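Local coordinates for protein metal transporter CNNM3 (PDB 6DFD) that probably takes part in magnesium efflux across the membrane, its cyclic nucleotide-binding homology domain mediating dimerization, at residues Q54-R59 with G133-Y138; L67-K72 with L197-A202. The protein carries 6 engineered substitutions. All blocks are in the same frame, centred on the assembly; numbering follows the deposited sequence.

Interaction 1 (Q54-R59 with G133-Y138); sequences QRFLSR and GAFTYY
F56 sends its ring out from helix 47-60 with CG anti to the backbone N (chi1 177°), and F135 turns its own ring to meet it from the bend before strand 137-138. The two form a T-shaped pair: the edge of F135 is directed at a face of F56, with ring centroids 5.3 Å apart and planes at 89°. The touching corner is CD2 of F135, which lies toward the rim of the F56 ring and comes within 3.8 Å of F56 CD2. The far end of the F56 ring reaches the backbone of the bend, F56 CZ standing 3.7 Å from F135 O. On Y137, chi1 of 57° sets CG between the backbone N and the carbonyl carbon, and its CD2 comes to the edge of the F56 ring, 4.2 Å from F56 CE2.

F135 is offered to the helix by a type II beta turn from G133 to T136, in which it takes the third position with positive phi. The turn is tied by G133 O, which accepts from T136 N and, at 2.7 Å, from T136 OG1.

F135 also packs on L49 and T53 of helix 47-60, while F56 and L57 rest on L113 of strand 110-114. That strand pairs through backbone hydrogen bonds with F135, T136 and Y138, so F56 packs on two neighbouring parts of the barrel wall, the 133-138 bend and strand 110-114.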
ATOM      1  N   GLN A  54       7.660 -10.653  16.404  1.00 33.07           N
ATOM      2  CA  GLN A  54       8.921 -10.077  16.867  1.00 33.09           C
ATOM      3  C   GLN A  54      10.043 -10.359  15.880  1.00 33.94           C
ATOM      4  O   GLN A  54      10.758  -9.438  15.472  1.00 36.96           O
ATOM      5  CB  GLN A  54       9.274 -10.613  18.252  1.00 33.89           C
ATOM      6  CG  GLN A  54      10.615 -10.118  18.772  1.00 35.40           C
ATOM      7  CD  GLN A  54      11.708 -11.084  18.462  1.00 36.42           C
ATOM      8  OE1 GLN A  54      11.694 -12.216  18.938  1.00 37.57           O
ATOM      9  NE2 GLN A  54      12.659 -10.664  17.638  1.00 36.77           N
ATOM     10  N   ARG A  55      10.208 -11.624  15.464  1.00 32.47           N
ATOM     11  CA  ARG A  55      11.270 -11.933  14.505  1.00 33.58           C
ATOM     12  C   ARG A  55      11.103 -11.118  13.231  1.00 32.43           C
ATOM     13  O   ARG A  55      12.078 -10.613  12.659  1.00 30.93           O
ATOM     14  CB  ARG A  55      11.270 -13.420  14.140  1.00 38.54           C
ATOM     15  CG  ARG A  55      11.347 -14.400  15.285  1.00 45.29           C
ATOM     16  CD  ARG A  55      12.555 -14.181  16.127  1.00 51.19           C
ATOM     17  NE  ARG A  55      12.841 -15.353  16.950  1.00 51.90           N
ATOM     18  CZ  ARG A  55      13.572 -15.318  18.056  1.00 53.40           C
ATOM     19  NH1 ARG A  55      14.082 -14.168  18.480  1.00 55.34           N
ATOM     20  NH2 ARG A  55      13.793 -16.434  18.741  1.00 53.22           N
ATOM     21  N   PHE A  56       9.866 -11.017  12.749  1.00 29.25           N
ATOM     22  CA  PHE A  56       9.604 -10.265  11.532  1.00 30.23           C
ATOM     23  C   PHE A  56      10.039  -8.819  11.682  1.00 30.64           C
ATOM     24  O   PHE A  56      10.762  -8.289  10.836  1.00 32.89           O
ATOM     25  CB  PHE A  56       8.113 -10.336  11.201  1.00 29.60           C
ATOM     26  CG  PHE A  56       7.716  -9.522  10.002  1.00 31.50           C
ATOM     27  CD1 PHE A  56       7.931  -9.996   8.726  1.00 33.76           C
ATOM     28  CD2 PHE A  56       7.114  -8.290  10.154  1.00 33.96           C
ATOM     29  CE1 PHE A  56       7.546  -9.253   7.617  1.00 35.54           C
ATOM     30  CE2 PHE A  56       6.733  -7.541   9.046  1.00 34.42           C
ATOM     31  CZ  PHE A  56       6.944  -8.028   7.782  1.00 34.10           C
ATOM     32  N   LEU A  57       9.582  -8.156  12.744  1.00 30.41           N
ATOM     33  CA  LEU A  57       9.915  -6.749  12.918  1.00 33.44           C
ATOM     34  C   LEU A  57      11.416  -6.563  13.070  1.00 33.26           C
ATOM     35  O   LEU A  57      11.999  -5.664  12.461  1.00 35.05           O
ATOM     36  CB  LEU A  57       9.187  -6.178  14.127  1.00 34.41           C
ATOM     37  CG  LEU A  57       7.670  -6.039  14.001  1.00 34.82           C
ATOM     38  CD1 LEU A  57       7.125  -5.541  15.319  1.00 35.39           C
ATOM     39  CD2 LEU A  57       7.308  -5.085  12.870  1.00 34.43           C
ATOM     40  N   SER A  58      12.059  -7.411  13.879  1.00 31.96           N
ATOM     41  CA  SER A  58      13.498  -7.282  14.087  1.00 33.79           C
ATOM     42  C   SER A  58      14.264  -7.422  12.782  1.00 38.39           C
ATOM     43  O   SER A  58      15.326  -6.803  12.613  1.00 37.92           O
ATOM     44  CB  SER A  58      13.989  -8.334  15.087  1.00 34.92           C
ATOM     45  OG  SER A  58      13.371  -8.164  16.350  1.00 34.44           O
ATOM     46  N   ARG A  59      13.757  -8.238  11.850  1.00 40.24           N
ATOM     47  CA  ARG A  59      14.472  -8.411  10.589  1.00 41.45           C
ATOM     48  C   ARG A  59      14.135  -7.321   9.578  1.00 40.79           C
ATOM     49  O   ARG A  59      15.007  -6.886   8.826  1.00 43.34           O
ATOM     50  CB  ARG A  59      14.154  -9.776   9.981  1.00 44.67           C
ATOM     51  CG  ARG A  59      14.709  -9.976   8.575  1.00 52.06           C
ATOM     52  CD  ARG A  59      16.179 -10.311   8.619  1.00 60.51           C
ATOM     53  NE  ARG A  59      16.304 -11.755   8.699  1.00 65.59           N
ATOM     54  CZ  ARG A  59      16.483 -12.559   7.657  1.00 65.97           C
ATOM     55  NH1 ARG A  59      16.614 -12.075   6.427  1.00 64.75           N
ATOM     56  NH2 ARG A  59      16.544 -13.860   7.857  1.00 67.27           N
ATOM     57  N   GLY A 133      -3.004  -6.538   3.365  1.00 32.93           N
ATOM     58  CA  GLY A 133      -3.433  -7.549   4.304  1.00 31.69           C
ATOM     59  C   GLY A 133      -2.434  -7.752   5.432  1.00 32.44           C
ATOM     60  O   GLY A 133      -1.713  -6.827   5.857  1.00 31.88           O
ATOM     61  N   ALA A 134      -2.390  -8.994   5.901  1.00 31.46           N
ATOM     62  CA  ALA A 134      -1.683  -9.308   7.132  1.00 30.73           C
ATOM     63  C   ALA A 134      -0.195  -9.029   6.973  1.00 28.75           C
ATOM     64  O   ALA A 134       0.396  -9.304   5.926  1.00 27.19           O
ATOM     65  CB  ALA A 134      -1.903 -10.774   7.505  1.00 30.19           C
ATOM     66  N   PHE A 135       0.384  -8.460   8.023  1.00 30.25           N
ATOM     67  CA  PHE A 135       1.807  -8.190   8.193  1.00 31.47           C
ATOM     68  C   PHE A 135       2.278  -7.026   7.332  1.00 31.77           C
ATOM     69  O   PHE A 135       3.491  -6.790   7.212  1.00 32.94           O
ATOM     70  CB  PHE A 135       2.644  -9.464   7.991  1.00 32.98           C
ATOM     71  CG  PHE A 135       2.754 -10.278   9.261  1.00 33.75           C
ATOM     72  CD1 PHE A 135       1.692 -11.049   9.701  1.00 35.84           C
ATOM     73  CD2 PHE A 135       3.874 -10.185  10.071  1.00 33.09           C
ATOM     74  CE1 PHE A 135       1.762 -11.754  10.899  1.00 37.30           C
ATOM     75  CE2 PHE A 135       3.947 -10.889  11.267  1.00 34.30           C
ATOM     76  CZ  PHE A 135       2.899 -11.673  11.678  1.00 36.48           C
ATOM     77  N   THR A 136       1.351  -6.239   6.787  1.00 29.74           N
ATOM     78  CA  THR A 136       1.699  -4.899   6.355  1.00 28.84           C
ATOM     79  C   THR A 136       1.730  -3.989   7.577  1.00 29.56           C
ATOM     80  O   THR A 136       1.108  -4.277   8.601  1.00 29.39           O
ATOM     81  CB  THR A 136       0.718  -4.383   5.301  1.00 30.79           C
ATOM     82  OG1 THR A 136      -0.608  -4.352   5.836  1.00 33.01           O
ATOM     83  CG2 THR A 136       0.759  -5.286   4.066  1.00 33.86           C
ATOM     84  N   TYR A 137       2.517  -2.915   7.498  1.00 32.43           N
ATOM     85  CA  TYR A 137       2.691  -2.047   8.655  1.00 32.30           C
ATOM     86  C   TYR A 137       2.812  -0.596   8.217  1.00 32.25           C
ATOM     87  O   TYR A 137       3.099  -0.295   7.058  1.00 33.84           O
ATOM     88  CB  TYR A 137       3.912  -2.457   9.479  1.00 32.28           C
ATOM     89  CG  TYR A 137       5.183  -2.469   8.675  1.00 33.94           C
ATOM     90  CD1 TYR A 137       5.922  -1.314   8.497  1.00 37.04           C
ATOM     91  CD2 TYR A 137       5.635  -3.640   8.081  1.00 36.92           C
ATOM     92  CE1 TYR A 137       7.101  -1.326   7.759  1.00 42.04           C
ATOM     93  CE2 TYR A 137       6.804  -3.659   7.343  1.00 42.17           C
ATOM     94  CZ  TYR A 137       7.528  -2.500   7.186  1.00 45.83           C
ATOM     95  OH  TYR A 137       8.689  -2.512   6.452  1.00 51.74           O
ATOM     96  N   TYR A 138       2.590   0.299   9.181  1.00 30.93           N
ATOM     97  CA  TYR A 138       2.363   1.717   8.931  1.00 31.44           C
ATOM     98  C   TYR A 138       2.894   2.504  10.114  1.00 33.13           C
ATOM     99  O   TYR A 138       3.018   1.982  11.223  1.00 34.09           O
ATOM    100  CB  TYR A 138       0.866   2.035   8.742  1.00 31.94           C
ATOM    101  CG  TYR A 138       0.224   1.070   7.785  1.00 34.15           C
ATOM    102  CD1 TYR A 138       0.198   1.331   6.424  1.00 38.61           C
ATOM    103  CD2 TYR A 138      -0.275  -0.144   8.232  1.00 33.63           C
ATOM    104  CE1 TYR A 138      -0.336   0.418   5.532  1.00 37.62           C
ATOM    105  CE2 TYR A 138      -0.804  -1.064   7.351  1.00 33.31           C
ATOM    106  CZ  TYR A 138      -0.830  -0.775   5.999  1.00 35.95           C
ATOM    107  OH  TYR A 138      -1.349  -1.690   5.102  1.00 35.87           O
TER

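Interaction 2 (L67-K72 with L197-A202). Engineered in segment 67-72: M69 (natural residue Ile).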
ATOM      1  N   LEU A  67      19.977  -3.664  16.785  1.00 43.89           N
ATOM      2  CA  LEU A  67      20.960  -2.656  17.155  1.00 45.65           C
ATOM      3  C   LEU A  67      20.344  -1.531  17.969  1.00 46.78           C
ATOM      4  O   LEU A  67      21.071  -0.819  18.672  1.00 50.26           O
ATOM      5  CB  LEU A  67      21.613  -2.083  15.900  1.00 47.10           C
ATOM      6  CG  LEU A  67      22.320  -3.112  15.019  1.00 51.05           C
ATOM      7  CD1 LEU A  67      22.898  -2.431  13.792  1.00 53.31           C
ATOM      8  CD2 LEU A  67      23.415  -3.829  15.795  1.00 54.88           C
ATOM      9  N   ARG A  68      19.032  -1.349  17.866  1.00 45.26           N
ATOM     10  CA  ARG A  68      18.280  -0.329  18.583  1.00 48.49           C
ATOM     11  C   ARG A  68      17.478  -0.902  19.741  1.00 44.43           C
ATOM     12  O   ARG A  68      17.457  -0.319  20.828  1.00 44.40           O
ATOM     13  CB  ARG A  68      17.326   0.380  17.613  1.00 52.45           C
ATOM     14  CG  ARG A  68      18.045   1.071  16.465  1.00 59.40           C
ATOM     15  CD  ARG A  68      17.087   1.692  15.459  1.00 65.92           C
ATOM     16  NE  ARG A  68      17.820   2.212  14.306  1.00 74.83           N
ATOM     17  CZ  ARG A  68      17.333   3.076  13.418  1.00 79.44           C
ATOM     18  NH1 ARG A  68      16.098   3.548  13.537  1.00 82.35           N
ATOM     19  NH2 ARG A  68      18.095   3.478  12.409  1.00 78.99           N
HETATM   20  N   MSE A  69      16.832  -2.039  19.521  1.00 41.27           N
HETATM   21  CA  MSE A  69      15.978  -2.669  20.516  1.00 41.12           C
HETATM   22  C   MSE A  69      16.257  -4.155  20.560  1.00 39.46           C
HETATM   23  O   MSE A  69      16.200  -4.818  19.528  1.00 39.97           O
HETATM   24  CB  MSE A  69      14.505  -2.448  20.183  1.00 43.45           C
HETATM   25  CG  MSE A  69      13.589  -2.871  21.307  1.00 45.63           C
HETATM   26 SE   MSE A  69      11.796  -2.454  20.918  0.64 48.94          SE
HETATM   27  CE  MSE A  69      11.965  -0.525  20.735  1.00 52.49           C
ATOM     28  N   SER A  70      16.522  -4.697  21.740  1.00 40.47           N
ATOM     29  CA  SER A  70      16.833  -6.113  21.822  1.00 42.91           C
ATOM     30  C   SER A  70      15.599  -6.930  21.479  1.00 40.07           C
ATOM     31  O   SER A  70      14.460  -6.512  21.709  1.00 39.40           O
ATOM     32  CB  SER A  70      17.354  -6.487  23.211  1.00 47.10           C
ATOM     33  OG  SER A  70      16.309  -6.622  24.152  1.00 45.17           O
ATOM     34  N   GLU A  71      15.833  -8.100  20.888  1.00 39.66           N
ATOM     35  CA  GLU A  71      14.722  -8.961  20.515  1.00 38.92           C
ATOM     36  C   GLU A  71      13.900  -9.334  21.736  1.00 38.12           C
ATOM     37  O   GLU A  71      12.674  -9.451  21.659  1.00 36.24           O
ATOM     38  CB  GLU A  71      15.256 -10.206  19.809  1.00 39.95           C
ATOM     39  CG  GLU A  71      15.890  -9.900  18.480  1.00 43.53           C
ATOM     40  CD  GLU A  71      16.109 -11.142  17.648  1.00 48.13           C
ATOM     41  OE1 GLU A  71      17.271 -11.550  17.482  1.00 50.57           O
ATOM     42  OE2 GLU A  71      15.115 -11.733  17.162  1.00 48.19           O
ATOM     43  N   LYS A  72      14.556  -9.500  22.882  1.00 41.30           N
ATOM     44  CA  LYS A  72      13.840  -9.845  24.105  1.00 46.98           C
ATOM     45  C   LYS A  72      12.931  -8.708  24.548  1.00 40.15           C
ATOM     46  O   LYS A  72      11.781  -8.936  24.949  1.00 39.64           O
ATOM     47  CB  LYS A  72      14.853 -10.191  25.200  1.00 65.39           C
ATOM     48  CG  LYS A  72      14.261 -10.541  26.555  1.00 86.54           C
ATOM     49  CD  LYS A  72      15.309 -10.376  27.649  1.00106.27           C
ATOM     50  CE  LYS A  72      15.056 -11.301  28.827  1.00119.44           C
ATOM     51  NZ  LYS A  72      13.663 -11.201  29.343  1.00125.63           N
ATOM     52  N   LEU A 197       5.657   6.845  22.684  1.00 41.82           N
ATOM     53  CA  LEU A 197       6.100   6.759  24.072  1.00 42.56           C
ATOM     54  C   LEU A 197       6.435   5.323  24.448  1.00 40.06           C
ATOM     55  O   LEU A 197       7.412   5.076  25.157  1.00 40.95           O
ATOM     56  CB  LEU A 197       5.034   7.322  25.012  1.00 48.90           C
ATOM     57  CG  LEU A 197       4.902   8.846  25.073  1.00 63.33           C
ATOM     58  CD1 LEU A 197       3.779   9.242  26.025  1.00 70.80           C
ATOM     59  CD2 LEU A 197       6.210   9.500  25.505  1.00 68.91           C
ATOM     60  N   GLN A 198       5.642   4.360  23.982  1.00 39.96           N
ATOM     61  CA  GLN A 198       5.959   2.963  24.268  1.00 40.75           C
ATOM     62  C   GLN A 198       7.265   2.557  23.602  1.00 40.33           C
ATOM     63  O   GLN A 198       8.082   1.838  24.192  1.00 41.55           O
ATOM     64  CB  GLN A 198       4.828   2.060  23.798  1.00 41.17           C
ATOM     65  CG  GLN A 198       3.535   2.212  24.567  1.00 46.11           C
ATOM     66  CD  GLN A 198       2.393   1.470  23.895  1.00 49.45           C
ATOM     67  OE1 GLN A 198       2.319   1.401  22.671  1.00 48.31           O
ATOM     68  NE2 GLN A 198       1.507   0.896  24.697  1.00 53.82           N
ATOM     69  N   TYR A 199       7.478   3.008  22.369  1.00 39.70           N
ATOM     70  CA  TYR A 199       8.720   2.700  21.667  1.00 37.76           C
ATOM     71  C   TYR A 199       9.921   3.273  22.409  1.00 40.68           C
ATOM     72  O   TYR A 199      10.875   2.551  22.719  1.00 40.99           O
ATOM     73  CB  TYR A 199       8.646   3.246  20.239  1.00 37.41           C
ATOM     74  CG  TYR A 199       9.928   3.091  19.460  1.00 38.09           C
ATOM     75  CD1 TYR A 199      10.299   1.856  18.936  1.00 36.63           C
ATOM     76  CD2 TYR A 199      10.765   4.170  19.245  1.00 42.24           C
ATOM     77  CE1 TYR A 199      11.467   1.708  18.224  1.00 38.35           C
ATOM     78  CE2 TYR A 199      11.937   4.030  18.535  1.00 43.99           C
ATOM     79  CZ  TYR A 199      12.282   2.796  18.021  1.00 42.06           C
ATOM     80  OH  TYR A 199      13.464   2.651  17.319  1.00 44.04           O
ATOM     81  N   LEU A 200       9.888   4.571  22.713  1.00 43.85           N
ATOM     82  CA  LEU A 200      11.019   5.207  23.387  1.00 48.04           C
ATOM     83  C   LEU A 200      11.256   4.603  24.767  1.00 49.48           C
ATOM     84  O   LEU A 200      12.409   4.434  25.193  1.00 51.31           O
ATOM     85  CB  LEU A 200      10.778   6.714  23.492  1.00 52.29           C
ATOM     86  CG  LEU A 200      10.578   7.439  22.157  1.00 57.04           C
ATOM     87  CD1 LEU A 200      10.220   8.899  22.387  1.00 59.01           C
ATOM     88  CD2 LEU A 200      11.806   7.327  21.264  1.00 61.83           C
ATOM     89  N   ASN A 201      10.177   4.282  25.487  1.00 48.51           N
ATOM     90  CA  ASN A 201      10.329   3.586  26.761  1.00 53.31           C
ATOM     91  C   ASN A 201      11.035   2.257  26.564  1.00 51.80           C
ATOM     92  O   ASN A 201      11.894   1.875  27.368  1.00 52.76           O
ATOM     93  CB  ASN A 201       8.967   3.371  27.418  1.00 63.85           C
ATOM     94  CG  ASN A 201       8.404   4.643  28.022  1.00 82.73           C
ATOM     95  OD1 ASN A 201       9.151   5.490  28.512  1.00 94.82           O
ATOM     96  ND2 ASN A 201       7.084   4.784  27.990  1.00 86.33           N
ATOM     97  N   ALA A 202      10.683   1.537  25.497  1.00 51.17           N
ATOM     98  CA  ALA A 202      11.347   0.273  25.204  1.00 50.70           C
ATOM     99  C   ALA A 202      12.814   0.483  24.857  1.00 50.16           C
ATOM    100  O   ALA A 202      13.666  -0.326  25.237  1.00 53.44           O
ATOM    101  CB  ALA A 202      10.620  -0.451  24.069  1.00 50.76           C
TER
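Y199 and A202, one turn apart on helix 196-207, receive the side chain of M69, an engineered residue (isoleucine in the natural sequence) present as selenomethionine.

Y199 comes first along the helix, with CG anti to its backbone N (chi1 175°), a setting that carries the ring along to the loop before helix 71-78. The M69 methyl arrives obliquely beside CD1 and CE1 of the ring, with M69 CE 3.4 Å from Y199 CE1, a close fit. At the far end of the ring the phenol oxygen is engaged by the backbone of the preceding loop, in a hydrogen bond with V63 O. The extended R68 chain passes the same end, R68 CD lying 4.2 Å from Y199 OH, with the guanidinium and ring planes 62° apart.

The next two side chains, L200 and N201, start out away from 67-72, which leaves A202, a turn beyond Y199, to close the contact: its CB meets both atoms of the selenomethionine tip, 3.6 Å from M69 CE and 3.9 Å from M69 SE. A bend at the last torsion of M69 (chi3 -60°) folds the methyl over, so that it fits between the ring and this small residue. M69 continues onto L203 and T206 of the same helix and onto L74 of helix 71-78.

Just beyond M69, S70 is the N-cap of helix 71-78, its OG bonded to V73 N. Apolar packing of a C-terminal helix against helical elements that precede the barrel is consistent with the helical part of a cyclic nucleotide-binding homology domain.

In the fold
Interaction 1 and interaction 2 lie with their centres about 15 Å apart and meet through the consecutive helices 47-60 and 71-78. E71 is the joint: its OE2 is 3.0 Å from R55 NH1 in a salt bridge and 2.7 Å from Q54 NE2 in a probable hydrogen bond, while S58 packs on its CG. Helix 47-60 thus has the beta-barrel on one flank, through 133-138, and is linked by 67-72 to the C-terminal helix 196-207. The segments alternate along the chain. At the barrel end Y138 also packs on L128 of the second subunit, whereas 67-72 and 197-202 touch no other chain of the dimer.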